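Local structure of cellulosomal-scaffolding protein A (Clostridium thermocellum, 4B9F) at residues N8-S12 / D13-S17. The protein is a cellulosomal scaffolding subunit whose family 3a carbohydrate-binding module, the part described here, probably attaches the cellulosome to crystalline cellulose. Residues are numbered along the deposited sequence; the frame is centred on the assembly and turned at random. Where two conformers were deposited one is given.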
# COMPACT_ATOMS: atom_id res chain seq x y z
N ASN A 8 6.24 4.83 5.58
CA ASN A 8 7.31 4.61 4.60
C ASN A 8 8.57 4.20 5.34
O ASN A 8 9.00 4.90 6.26
CB ASN A 8 7.59 5.89 3.82
CG ASN A 8 6.48 6.22 2.85
OD1 ASN A 8 5.48 6.82 3.23
ND2 ASN A 8 6.63 5.79 1.61
N SER A 9 9.17 3.08 4.96
CA SER A 9 10.32 2.61 5.71
C SER A 9 11.58 3.43 5.45
O SER A 9 12.44 3.55 6.33
CB SER A 9 10.56 1.13 5.45
OG SER A 9 10.82 0.91 4.08
N ASN A 10 11.70 3.99 4.24
CA ASN A 10 12.87 4.80 3.90
C ASN A 10 12.47 6.26 3.70
O ASN A 10 11.76 6.58 2.77
CB ASN A 10 13.59 4.26 2.67
CG ASN A 10 12.73 4.29 1.44
OD1 ASN A 10 11.55 3.95 1.49
ND2 ASN A 10 13.32 4.71 0.32
N PRO A 11 12.92 7.13 4.61
CA PRO A 11 12.43 8.51 4.61
C PRO A 11 13.25 9.52 3.80
O PRO A 11 12.86 10.68 3.80
CB PRO A 11 12.48 8.88 6.09
CG PRO A 11 13.62 8.11 6.62
CD PRO A 11 13.62 6.80 5.87
N SER A 12 14.33 9.10 3.15
CA SER A 12 15.15 10.05 2.39
C SER A 12 14.34 10.79 1.34
O SER A 12 13.55 10.19 0.60
CB SER A 12 16.31 9.33 1.70
OG SER A 12 17.16 8.76 2.66
N ASP A 13 14.53 12.10 1.25
CA ASP A 13 13.76 12.89 0.30
C ASP A 13 14.02 12.44 -1.14
O ASP A 13 13.09 12.25 -1.92
CB ASP A 13 14.06 14.37 0.46
CG ASP A 13 13.17 15.23 -0.40
OD1 ASP A 13 11.97 14.91 -0.51
OD2 ASP A 13 13.66 16.23 -0.96
N THR A 14 15.29 12.28 -1.49
CA THR A 14 15.65 11.79 -2.81
C THR A 14 15.96 10.30 -2.71
O THR A 14 16.79 9.88 -1.90
CB THR A 14 16.87 12.54 -3.36
OG1 THR A 14 16.59 13.94 -3.39
CG2 THR A 14 17.22 12.06 -4.76
N THR A 15 15.29 9.50 -3.53
CA THR A 15 15.46 8.05 -3.45
C THR A 15 15.08 7.42 -4.78
O THR A 15 14.24 7.95 -5.49
CB THR A 15 14.57 7.46 -2.33
OG1 THR A 15 14.79 6.04 -2.23
CG2 THR A 15 13.08 7.71 -2.60
N ASN A 16 15.71 6.30 -5.12
CA ASN A 16 15.30 5.57 -6.32
C ASN A 16 14.30 4.44 -6.05
O ASN A 16 13.92 3.71 -6.95
CB ASN A 16 16.50 5.09 -7.15
CG ASN A 16 17.33 4.02 -6.44
OD1 ASN A 16 16.89 3.38 -5.49
ND2 ASN A 16 18.54 3.81 -6.94
N SER A 17 13.90 4.31 -4.79
CA SER A 17 12.88 3.33 -4.45
C SER A 17 11.96 3.91 -3.40
O SER A 17 12.39 4.62 -2.49
CB SER A 17 13.53 2.05 -3.91
OG SER A 17 14.48 1.55 -4.83
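N10 reaches across a turn of the chain to S17 with its carboxamide nitrogen, while T15 offers its hydroxyl to the same acceptor. ND2 of N10 donates to the backbone O of S17 over 3.0 Å, with an N-H...O angle of 159°. The acceptor lies almost in the amide plane of N10, but the donor stands tilted by 34° from the plane of the S17 carbonyl. A second bond, from OG1 of T15 to O of S17, is 2.8 Å long and runs in that carbonyl plane, on a lone pair. Two donors from different parts of the turn therefore grip one carbonyl oxygen and hold that peptide group between them. The N10 and T15 side chains cross at about a right angle, bringing ND2 of N10 within 3.2 Å of OG1 of T15. N10 has its CG between the backbone N and the carbonyl carbon (chi1 63°), which swings the amide in toward residues 15-17. In T15 the hydroxyl lies opposite the backbone N, and CG2 is left 4.1 Å from O of S12.

In the beta-sandwich of this module, the turn leads out of strand 2-8 into the short strand 14-15, which pairs antiparallel with strand 121-122. Q123 ties the first half of the turn to that neighbouring segment, its NE2 bonding to the backbone oxygens of both N10 and S12.

Around the outer bend, CB of S12 packs 3.7 Å from O of T14. D13 leaves the backbone pointing away from residues 8-12, and its OD1 makes a weak hydrogen bond to N of S124, close to the calcium site that T122, N125 and D126 help to form.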